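Local coordinates for oxidized polyvinyl alcohol hydrolase (Pseudomonas sp. VM15C, PDB 3WWE), which hydrolyses beta-diketones such as 4,6-nonanedione and cleaves oxidized polyvinyl alcohol in the second step of polyvinyl alcohol degradation, at residues N122-N127 against E140-D145; G254-L259 against D274-T279; Y31-G36 against V160-K165. All coordinates share one frame; numbering follows the deposited sequence.

Along the chain the contact between 31-36 and 160-165, interaction 3, closes a long loop, and interaction 1 is nested inside it. The loop of interaction 1 leads into helix 148-160, at whose far end interaction 3 lies. Interaction 2 follows later. Interactions 1 and 2 lie about 23 Å apart between centres. Both touch the same bound 2-(2-ethoxyethoxy)ethanol, so they flank the ligand on the probable catalytic side. Interaction 3 is structural packing away from the annotated sites. Its centre is about 30 Å from that of interaction 1 and 37 Å from that of interaction 2. It sits by strands 36-43 and 46-53 at one margin of the large mixed sheet.

Interaction 1 of 3, residues N122-N127 against E140-D145; sequences NGWNWN and EHWKND. With AE3 (2-(2-ethoxyethoxy)ethanol), chain B.
Trp-124 and Trp-142 both set CG anti to their carbonyl carbons, with chi1 near -60°, and these torsions bring the two indoles face to face. The six-membered ring of Trp-124 stacks on the five-membered ring of Trp-142. The ring centroids are 3.9 Å apart, and the planes are tilted by 28°. Although the rings overlap, the two side chains cross at about a right angle. The closest approach is from Trp-124 CZ2 to Trp-142 CD2, at 3.2 Å. CZ2 sits over the centre of the Trp-142 indole, while Trp-142 NE1 lies toward the rim of the Trp-124 ring. His-141 ND1 lies over the rim of the opposite face of Trp-142.

The edge of Trp-142 is also held. Its NE1 donates to Asn-122 O over 3.1 Å in a nearly straight bond, with an N-H...O angle of 168°. The acceptor lies close to the indole plane, and the donor meets a lone pair of Asn-122 O in the carbonyl plane. Bond and stack together fix the rotation of the ring. Gly-123 O approaches the same edge, 3.6 Å from Trp-142 CD1. Gly-123 has a positive phi, and its bare CA leaves room for the indole edge.

Within 140-145, Lys-143 NZ forms a salt bridge with Glu-140 OE2 at 2.8 Å. Arg-185 of helix 178-189 donates to Trp-142 O and Asp-145 O. This ties 140-145 to the helix that follows Ser-177, a charge-relay residue by similarity. The stack joins two parts of the loop between strand 96-100 and helix 148-160. Two residues beyond Trp-124, Trp-126 turns one ring face to the bound 2-(2-ethoxyethoxy)ethanol. The mostly parallel central sheet, with Ser-177 at a strand-to-helix turn, is consistent with an alpha/beta-hydrolase fold.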
loop_
_atom_site.group_PDB
_atom_site.type_symbol
_atom_site.label_atom_id
_atom_site.label_comp_id
_atom_site.label_asym_id
_atom_site.label_seq_id
_atom_site.Cartn_x
_atom_site.Cartn_y
_atom_site.Cartn_z
ATOM N N ASN A 122 14.305 5.648 14.493
ATOM C CA ASN A 122 15.353 5.720 13.464
ATOM C C ASN A 122 15.059 6.480 12.176
ATOM O O ASN A 122 15.548 6.096 11.104
ATOM C CB ASN A 122 15.794 4.288 13.146
ATOM C CG ASN A 122 16.307 3.608 14.392
ATOM O OD1 ASN A 122 17.248 4.107 15.006
ATOM N ND2 ASN A 122 15.672 2.526 14.814
ATOM N N GLY A 123 14.274 7.560 12.287
ATOM C CA GLY A 123 13.970 8.379 11.141
ATOM C C GLY A 123 12.631 8.042 10.534
ATOM O O GLY A 123 12.164 8.778 9.644
ATOM N N TRP A 124 12.002 6.953 10.991
ATOM C CA TRP A 124 10.715 6.557 10.435
ATOM C C TRP A 124 9.532 7.185 11.160
ATOM O O TRP A 124 9.511 7.308 12.388
ATOM C CB TRP A 124 10.607 5.026 10.413
ATOM C CG TRP A 124 11.676 4.441 9.489
ATOM C CD1 TRP A 124 12.872 3.858 9.854
ATOM C CD2 TRP A 124 11.672 4.461 8.040
ATOM N NE1 TRP A 124 13.600 3.509 8.723
ATOM C CE2 TRP A 124 12.895 3.863 7.605
ATOM C CE3 TRP A 124 10.755 4.911 7.076
ATOM C CZ2 TRP A 124 13.215 3.701 6.261
ATOM C CZ3 TRP A 124 11.091 4.741 5.717
ATOM C CH2 TRP A 124 12.310 4.139 5.332
ATOM N N ASN A 125 8.535 7.583 10.391
ATOM C CA ASN A 125 7.401 8.192 11.031
ATOM C C ASN A 125 6.528 7.283 11.912
ATOM O O ASN A 125 6.218 7.631 13.062
ATOM C CB ASN A 125 6.515 8.872 9.981
ATOM C CG ASN A 125 5.331 9.620 10.639
ATOM O OD1 ASN A 125 4.183 9.162 10.585
ATOM N ND2 ASN A 125 5.625 10.741 11.303
ATOM N N TRP A 126 6.185 6.109 11.373
ATOM C CA TRP A 126 5.258 5.159 11.999
ATOM C C TRP A 126 5.884 3.740 12.031
ATOM O O TRP A 126 6.391 3.255 11.019
ATOM C CB TRP A 126 3.972 5.199 11.164
ATOM C CG TRP A 126 2.750 4.799 11.926
ATOM C CD1 TRP A 126 1.917 3.782 11.616
ATOM C CD2 TRP A 126 2.309 5.324 13.175
ATOM N NE1 TRP A 126 0.989 3.609 12.602
ATOM C CE2 TRP A 126 1.205 4.543 13.582
ATOM C CE3 TRP A 126 2.750 6.374 14.008
ATOM C CZ2 TRP A 126 0.515 4.762 14.795
ATOM C CZ3 TRP A 126 2.068 6.599 15.232
ATOM C CH2 TRP A 126 0.954 5.777 15.603
ATOM N N ASN A 127 5.828 3.079 13.183
ATOM C CA ASN A 127 6.458 1.760 13.362
ATOM C C ASN A 127 6.041 0.479 12.626
ATOM O O ASN A 127 6.911 -0.347 12.372
ATOM C CB ASN A 127 6.551 1.454 14.866
ATOM C CG ASN A 127 7.763 0.586 15.224
ATOM O OD1 ASN A 127 8.882 0.819 14.770
ATOM N ND2 ASN A 127 7.535 -0.416 16.054
ATOM N N GLU A 140 15.619 12.813 7.369
ATOM C CA GLU A 140 16.282 13.348 6.183
ATOM C C GLU A 140 16.781 12.293 5.212
ATOM O O GLU A 140 16.544 12.380 3.995
ATOM C CB GLU A 140 17.494 14.199 6.610
ATOM C CG GLU A 140 18.303 14.757 5.435
ATOM C CD GLU A 140 17.572 15.932 4.727
ATOM O OE1 GLU A 140 18.108 16.419 3.691
ATOM O OE2 GLU A 140 16.477 16.367 5.201
ATOM N N HIS A 141 17.512 11.317 5.755
ATOM C CA HIS A 141 18.109 10.309 4.894
ATOM C C HIS A 141 17.105 9.536 4.028
ATOM O O HIS A 141 17.392 9.210 2.867
ATOM C CB HIS A 141 18.906 9.293 5.715
ATOM C CG HIS A 141 19.430 8.175 4.876
ATOM N ND1 HIS A 141 19.155 6.847 5.138
ATOM C CD2 HIS A 141 20.145 8.195 3.719
ATOM C CE1 HIS A 141 19.670 6.097 4.175
ATOM N NE2 HIS A 141 20.274 6.890 3.303
ATOM N N TRP A 142 15.942 9.249 4.601
ATOM C CA TRP A 142 14.905 8.515 3.899
ATOM C C TRP A 142 14.198 9.324 2.772
ATOM O O TRP A 142 13.265 8.823 2.142
ATOM C CB TRP A 142 13.902 7.975 4.929
ATOM C CG TRP A 142 14.573 7.185 6.009
ATOM C CD1 TRP A 142 14.553 7.444 7.371
ATOM C CD2 TRP A 142 15.407 6.034 5.834
ATOM N NE1 TRP A 142 15.339 6.523 8.049
ATOM C CE2 TRP A 142 15.869 5.643 7.138
ATOM C CE3 TRP A 142 15.807 5.281 4.712
ATOM C CZ2 TRP A 142 16.717 4.531 7.336
ATOM C CZ3 TRP A 142 16.647 4.174 4.907
ATOM C CH2 TRP A 142 17.095 3.812 6.206
ATOM N N LYS A 143 14.637 10.574 2.554
ATOM C CA LYS A 143 14.118 11.442 1.480
ATOM C C LYS A 143 14.565 10.847 0.158
ATOM O O LYS A 143 13.909 10.995 -0.874
ATOM C CB LYS A 143 14.762 12.821 1.529
ATOM C CG LYS A 143 14.093 13.823 2.400
ATOM C CD LYS A 143 14.820 15.177 2.311
ATOM C CE LYS A 143 13.992 16.255 3.026
ATOM N NZ LYS A 143 14.803 17.493 3.192
ATOM N N ASN A 144 15.710 10.172 0.252
ATOM C CA ASN A 144 16.429 9.610 -0.869
ATOM C C ASN A 144 16.568 8.081 -0.828
ATOM O O ASN A 144 17.135 7.505 -1.748
ATOM C CB ASN A 144 17.890 10.185 -0.858
ATOM C CG ASN A 144 17.975 11.693 -0.443
ATOM O OD1 ASN A 144 17.467 12.596 -1.158
ATOM N ND2 ASN A 144 18.621 11.964 0.718
ATOM N N ASP A 145 16.097 7.407 0.207
ATOM C CA ASP A 145 16.326 5.941 0.296
ATOM C C ASP A 145 15.055 5.168 0.567
ATOM O O ASP A 145 14.411 5.401 1.580
ATOM C CB ASP A 145 17.320 5.708 1.442
ATOM C CG ASP A 145 17.755 4.265 1.588
ATOM O OD1 ASP A 145 16.972 3.324 1.381
ATOM O OD2 ASP A 145 18.910 4.067 1.974
HETATM C C1 AE3 B . 1.775 11.359 13.096
HETATM C C2 AE3 B . 1.890 9.975 12.515
HETATM O O2 AE3 B . 0.653 9.299 12.739
HETATM C C3 AE3 B . 0.364 8.543 11.562
HETATM C C4 AE3 B . -0.801 7.588 11.813
HETATM O O3 AE3 B . -1.001 6.769 10.647
HETATM C C5 AE3 B . -1.722 5.573 11.063
HETATM C C6 AE3 B . -1.844 4.607 9.863
HETATM O O4 AE3 B . -1.978 5.332 8.594
#

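Interaction 2 of 3, residues G254-L259 against D274-T279; sequences GGEKDL and DYRPST. With AE3 (2-(2-ethoxyethoxy)ethanol), chain B.
Charge pairing joins Glu-256 to Arg-276. Glu-256 OE2 and Arg-276 NH2 are 2.8 Å apart in a salt bridge that is also a hydrogen bond, with an N-H...O angle of 167°. The oxygen lies in the guanidinium plane, but the donor comes from above the carboxylate plane. The two flat groups are turned 59° against each other. A bend in Arg-276 at chi3 and one in Glu-256 at chi2 let the ends meet. Two waters also bridge Glu-256 and Arg-276. One donates to the backbone O of Glu-256 and accepts from Arg-276 NH2; the other accepts from NH1 and donates weakly to OE2.

Other hydrogen bonds fasten the backbone. Tyr-275 N gives a weak bond to Asp-258 O. Asp-274 is the N-cap of helix 275-288: its OD1 accepts from Arg-276 N at 3.1 Å. Asp-258 ends a type I turn begun at Gly-255 and centres an inverse gamma turn. Its OD2 accepts from Gly-254 N (2.7 Å). OD2 also accepts from Ser-201 OG and OD1 from His-303 ND1, which suits the acid of a probable Ser-His-Asp triad with Ser-177.

Strand pairing brings Leu-259 and Asp-274 together as an antiparallel, non-hydrogen-bonded pair, where the small two-stranded sheet 259-263/269-274 passes into the helix. Their side chains lie side by side, and Leu-259 CD2 rests 3.4 Å from Asp-274 OD1.

Van der Waals contact brings Asp-258 OD1 to Tyr-275 CD1 at 3.3 Å, with carboxylate and ring planes 24° apart. In an aromatic contact, the Tyr-275 ring stacks on His-303.

The ligand contact is polar. Tyr-275 OH shares a hydrogen bond of 2.7 Å with the terminal O4 of 2-(2-ethoxyethoxy)ethanol.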
loop_
_atom_site.group_PDB
_atom_site.type_symbol
_atom_site.label_atom_id
_atom_site.label_comp_id
_atom_site.label_asym_id
_atom_site.label_seq_id
_atom_site.Cartn_x
_atom_site.Cartn_y
_atom_site.Cartn_z
ATOM N N GLY A 254 -12.408 5.515 2.510
ATOM C CA GLY A 254 -13.553 4.913 3.188
ATOM C C GLY A 254 -14.647 5.856 3.639
ATOM O O GLY A 254 -15.476 5.478 4.494
ATOM N N GLY A 255 -14.640 7.071 3.062
ATOM C CA GLY A 255 -15.636 8.097 3.376
ATOM C C GLY A 255 -15.340 8.983 4.598
ATOM O O GLY A 255 -14.244 9.024 5.149
ATOM N N GLU A 256 -16.373 9.691 5.015
ATOM C CA GLU A 256 -16.338 10.639 6.119
ATOM C C GLU A 256 -15.744 10.143 7.413
ATOM O O GLU A 256 -15.182 10.918 8.159
ATOM C CB GLU A 256 -17.759 11.181 6.381
ATOM C CG GLU A 256 -18.413 11.793 5.152
ATOM C CD GLU A 256 -17.888 13.216 4.828
ATOM O OE1 GLU A 256 -17.758 14.022 5.808
ATOM O OE2 GLU A 256 -17.635 13.554 3.620
ATOM N N LYS A 257 -15.881 8.873 7.730
ATOM C CA LYS A 257 -15.273 8.402 8.966
ATOM C C LYS A 257 -13.897 7.720 8.723
ATOM O O LYS A 257 -13.336 7.079 9.629
ATOM C CB LYS A 257 -16.228 7.456 9.678
ATOM C CG LYS A 257 -17.542 8.174 10.034
ATOM C CD LYS A 257 -18.363 7.509 11.124
ATOM C CE LYS A 257 -19.703 8.278 11.321
ATOM N NZ LYS A 257 -19.503 9.815 11.511
ATOM N N ASP A 258 -13.339 7.860 7.516
ATOM C CA ASP A 258 -12.029 7.236 7.266
ATOM C C ASP A 258 -11.049 8.213 7.916
ATOM O O ASP A 258 -10.578 9.137 7.268
ATOM C CB ASP A 258 -11.775 7.121 5.759
ATOM C CG ASP A 258 -10.547 6.253 5.433
ATOM O OD1 ASP A 258 -9.803 5.885 6.373
ATOM O OD2 ASP A 258 -10.326 5.943 4.244
ATOM N N LEU A 259 -10.777 8.019 9.203
ATOM C CA LEU A 259 -9.907 8.907 9.972
ATOM C C LEU A 259 -9.262 7.997 10.991
ATOM O O LEU A 259 -9.781 6.902 11.222
ATOM C CB LEU A 259 -10.715 9.931 10.771
ATOM C CG LEU A 259 -11.774 10.816 10.122
ATOM C CD1 LEU A 259 -12.732 11.373 11.241
ATOM C CD2 LEU A 259 -11.065 11.932 9.368
ATOM N N ASP A 274 -6.123 11.984 8.649
ATOM C CA ASP A 274 -7.390 12.126 7.916
ATOM C C ASP A 274 -7.078 11.637 6.504
ATOM O O ASP A 274 -6.269 12.250 5.813
ATOM C CB ASP A 274 -7.787 13.591 7.871
ATOM C CG ASP A 274 -9.090 13.810 7.136
ATOM O OD1 ASP A 274 -9.570 12.869 6.425
ATOM O OD2 ASP A 274 -9.614 14.945 7.280
ATOM N N TYR A 275 -7.718 10.557 6.072
ATOM C CA TYR A 275 -7.424 9.992 4.751
ATOM C C TYR A 275 -8.031 10.663 3.502
ATOM O O TYR A 275 -7.695 10.324 2.356
ATOM C CB TYR A 275 -7.679 8.483 4.806
ATOM C CG TYR A 275 -6.815 7.887 5.887
ATOM C CD1 TYR A 275 -7.287 7.777 7.197
ATOM C CD2 TYR A 275 -5.479 7.546 5.629
ATOM C CE1 TYR A 275 -6.437 7.353 8.237
ATOM C CE2 TYR A 275 -4.626 7.114 6.663
ATOM C CZ TYR A 275 -5.121 7.027 7.951
ATOM O OH TYR A 275 -4.338 6.582 8.964
ATOM N N ARG A 276 -8.901 11.641 3.701
ATOM C CA ARG A 276 -9.458 12.372 2.552
ATOM C C ARG A 276 -8.291 13.042 1.796
ATOM O O ARG A 276 -8.072 12.777 0.602
ATOM C CB ARG A 276 -10.441 13.464 3.028
ATOM C CG ARG A 276 -11.102 14.243 1.909
ATOM C CD ARG A 276 -11.855 15.462 2.538
ATOM N NE ARG A 276 -12.858 15.002 3.486
ATOM C CZ ARG A 276 -14.115 14.758 3.146
ATOM N NH1 ARG A 276 -14.494 14.955 1.907
ATOM N NH2 ARG A 276 -14.977 14.265 4.026
ATOM N N PRO A 277 -7.516 13.908 2.485
ATOM C CA PRO A 277 -6.402 14.575 1.796
ATOM C C PRO A 277 -5.289 13.666 1.255
ATOM O O PRO A 277 -4.685 13.973 0.219
ATOM C CB PRO A 277 -5.869 15.559 2.830
ATOM C CG PRO A 277 -6.255 14.935 4.153
ATOM C CD PRO A 277 -7.653 14.411 3.853
ATOM N N SER A 278 -5.019 12.580 1.949
ATOM C CA SER A 278 -3.953 11.659 1.528
ATOM C C SER A 278 -4.375 10.790 0.326
ATOM O O SER A 278 -3.538 10.505 -0.513
ATOM C CB SER A 278 -3.515 10.775 2.692
ATOM O OG SER A 278 -4.588 9.979 3.144
ATOM N N THR A 279 -5.655 10.390 0.228
ATOM C CA THR A 279 -6.108 9.612 -0.904
ATOM C C THR A 279 -6.226 10.603 -2.076
ATOM O O THR A 279 -5.942 10.274 -3.244
ATOM C CB THR A 279 -7.492 8.926 -0.664
ATOM O OG1 THR A 279 -8.444 9.897 -0.196
ATOM C CG2 THR A 279 -7.381 7.826 0.361
HETATM C C1 AE3 B . 1.775 11.359 13.096
HETATM C C2 AE3 B . 1.890 9.975 12.515
HETATM O O2 AE3 B . 0.653 9.299 12.739
HETATM C C3 AE3 B . 0.364 8.543 11.562
HETATM C C4 AE3 B . -0.801 7.588 11.813
HETATM O O3 AE3 B . -1.001 6.769 10.647
HETATM C C5 AE3 B . -1.722 5.573 11.063
HETATM C C6 AE3 B . -1.844 4.607 9.863
HETATM O O4 AE3 B . -1.978 5.332 8.594
HETATM O O HOH W 1 -13.433 13.113 6.525
HETATM O O HOH W 2 -17.041 14.539 0.384
HETATM O O HOH W 3 -11.704 10.986 5.700
#

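Interaction 3 of 3, residues Y31-G36 against V160-K165; sequences YEVKEG and VGTKYK
Val-33 reaches across to Val-160 with one methyl. Its CG1 stands roughly anti to the backbone N (chi1 -150°) and meets Val-160 CG2 at 3.9 Å. On Val-160 it is CG1 that is anti to N, which leaves CG2 beside the N to meet Val-33. The two side chains cross at about a right angle. The other methyl of Val-33, CG2, faces Thr-162 OG1 at 4.4 Å. That hydroxyl has its polar partner in Cys-159 O.

Lys-163 lies across the backbone of the first segment. Its stem runs extended as far as CD, which puts CD 3.0 Å from Val-33 O. The chi3 of 135°, off a staggered value, then turns CE toward Lys-34 CA, 4.2 Å away. The contact is made by the aliphatic part of the lysine. Lys-163 CG also lies over the rim of one face of the Tyr-164 ring.

Tyr-164 brings its hydroxyl end to Glu-35. OH is 3.3 Å from Glu-35 CB. Glu-35 N is 3.4 Å from the same OH, but the angle is too poor for a hydrogen bond. The second segment is turned by Val-160 O, which accepts from both Lys-163 N and Tyr-164 N, each at 2.9 Å.

The contact packs the end of helix 148-160 and the loop after it against the segment that enters strand 36-43. Phe-50 of strand 46-53 touches both valines. Val-52 of the same strand touches Val-160 and Tyr-164, and Cys-159 of the helix lies against Val-33.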
loop_
_atom_site.group_PDB
_atom_site.type_symbol
_atom_site.label_atom_id
_atom_site.label_comp_id
_atom_site.label_asym_id
_atom_site.label_seq_id
_atom_site.Cartn_x
_atom_site.Cartn_y
_atom_site.Cartn_z
ATOM N N TYR A 31 18.710 -20.251 0.771
ATOM C CA TYR A 31 17.365 -20.116 1.356
ATOM C C TYR A 31 16.350 -20.979 0.592
ATOM O O TYR A 31 16.223 -20.876 -0.618
ATOM C CB TYR A 31 16.919 -18.661 1.362
ATOM C CG TYR A 31 15.715 -18.420 2.305
ATOM C CD1 TYR A 31 14.400 -18.519 1.834
ATOM C CD2 TYR A 31 15.905 -18.124 3.666
ATOM C CE1 TYR A 31 13.290 -18.318 2.687
ATOM C CE2 TYR A 31 14.807 -17.939 4.531
ATOM C CZ TYR A 31 13.494 -18.037 4.034
ATOM O OH TYR A 31 12.388 -17.890 4.890
ATOM N N GLU A 32 15.647 -21.844 1.312
ATOM C CA GLU A 32 14.649 -22.723 0.720
ATOM C C GLU A 32 13.239 -22.148 0.980
ATOM O O GLU A 32 12.722 -22.197 2.094
ATOM C CB GLU A 32 14.772 -24.111 1.343
ATOM C CG GLU A 32 16.197 -24.705 1.328
ATOM C CD GLU A 32 16.313 -26.011 2.165
ATOM O OE1 GLU A 32 15.577 -26.996 1.873
ATOM O OE2 GLU A 32 17.137 -26.057 3.118
ATOM N N VAL A 33 12.609 -21.592 -0.036
ATOM C CA VAL A 33 11.284 -21.005 0.156
ATOM C C VAL A 33 10.252 -22.106 0.232
ATOM O O VAL A 33 10.387 -23.110 -0.461
ATOM C CB VAL A 33 10.892 -20.126 -1.019
ATOM C CG1 VAL A 33 9.985 -19.034 -0.549
ATOM C CG2 VAL A 33 12.097 -19.578 -1.672
ATOM N N LYS A 34 9.211 -21.917 1.032
ATOM C CA LYS A 34 8.182 -22.952 1.126
ATOM C C LYS A 34 6.764 -22.379 1.102
ATOM O O LYS A 34 6.592 -21.165 1.181
ATOM C CB LYS A 34 8.333 -23.778 2.432
ATOM C CG LYS A 34 8.235 -22.933 3.700
ATOM C CD LYS A 34 8.395 -23.748 5.007
ATOM C CE LYS A 34 7.043 -24.224 5.541
ATOM N NZ LYS A 34 6.304 -23.157 6.292
ATOM N N GLU A 35 5.764 -23.259 0.980
ATOM C CA GLU A 35 4.377 -22.820 1.057
ATOM C C GLU A 35 4.198 -22.549 2.556
ATOM O O GLU A 35 4.898 -23.138 3.399
ATOM C CB GLU A 35 3.410 -23.906 0.610
ATOM C CG GLU A 35 1.931 -23.598 0.994
ATOM C CD GLU A 35 0.924 -24.580 0.385
ATOM O OE1 GLU A 35 1.351 -25.654 -0.111
ATOM O OE2 GLU A 35 -0.298 -24.285 0.411
ATOM N N GLY A 36 3.293 -21.637 2.885
ATOM C CA GLY A 36 3.077 -21.298 4.276
ATOM C C GLY A 36 4.064 -20.262 4.795
ATOM O O GLY A 36 4.608 -19.401 4.067
ATOM N N VAL A 160 10.536 -16.012 -3.986
ATOM C CA VAL A 160 9.419 -16.942 -4.129
ATOM C C VAL A 160 9.281 -17.438 -5.563
ATOM O O VAL A 160 8.853 -18.579 -5.821
ATOM C CB VAL A 160 8.048 -16.278 -3.683
ATOM C CG1 VAL A 160 6.881 -17.233 -4.015
ATOM C CG2 VAL A 160 8.043 -16.008 -2.164
ATOM N N GLY A 161 9.630 -16.569 -6.502
ATOM C CA GLY A 161 9.485 -16.887 -7.910
ATOM C C GLY A 161 10.478 -17.911 -8.437
ATOM O O GLY A 161 10.384 -18.283 -9.590
ATOM N N THR A 162 11.422 -18.338 -7.610
ATOM C CA THR A 162 12.355 -19.375 -8.024
ATOM C C THR A 162 11.624 -20.652 -7.714
ATOM O O THR A 162 11.982 -21.680 -8.241
ATOM C CB THR A 162 13.656 -19.448 -7.202
ATOM O OG1 THR A 162 13.327 -19.774 -5.842
ATOM C CG2 THR A 162 14.421 -18.141 -7.256
ATOM N N LYS A 163 10.584 -20.600 -6.870
ATOM C CA LYS A 163 9.851 -21.828 -6.552
ATOM C C LYS A 163 8.462 -21.939 -7.140
ATOM O O LYS A 163 7.935 -23.029 -7.281
ATOM C CB LYS A 163 9.715 -22.020 -5.038
ATOM C CG LYS A 163 9.296 -23.462 -4.709
ATOM C CD LYS A 163 9.290 -23.719 -3.205
ATOM C CE LYS A 163 8.016 -24.478 -2.754
ATOM N NZ LYS A 163 8.092 -25.950 -3.084
ATOM N N TYR A 164 7.831 -20.815 -7.415
ATOM C CA TYR A 164 6.506 -20.833 -7.986
ATOM C C TYR A 164 6.537 -19.949 -9.222
ATOM O O TYR A 164 7.316 -19.025 -9.272
ATOM C CB TYR A 164 5.486 -20.300 -6.976
ATOM C CG TYR A 164 5.352 -21.160 -5.742
ATOM C CD1 TYR A 164 5.889 -20.753 -4.507
ATOM C CD2 TYR A 164 4.690 -22.400 -5.799
ATOM C CE1 TYR A 164 5.756 -21.539 -3.371
ATOM C CE2 TYR A 164 4.565 -23.197 -4.685
ATOM C CZ TYR A 164 5.093 -22.752 -3.464
ATOM O OH TYR A 164 4.852 -23.489 -2.332
ATOM N N LYS A 165 5.727 -20.246 -10.227
ATOM C CA LYS A 165 5.703 -19.422 -11.435
ATOM C C LYS A 165 4.925 -18.156 -11.188
ATOM O O LYS A 165 3.730 -18.206 -10.944
ATOM C CB LYS A 165 5.086 -20.184 -12.593
ATOM C CG LYS A 165 5.950 -21.416 -13.014
ATOM C CD LYS A 165 5.343 -22.278 -14.110
ATOM C CE LYS A 165 6.343 -23.395 -14.448
ATOM N NZ LYS A 165 5.704 -24.503 -15.207
#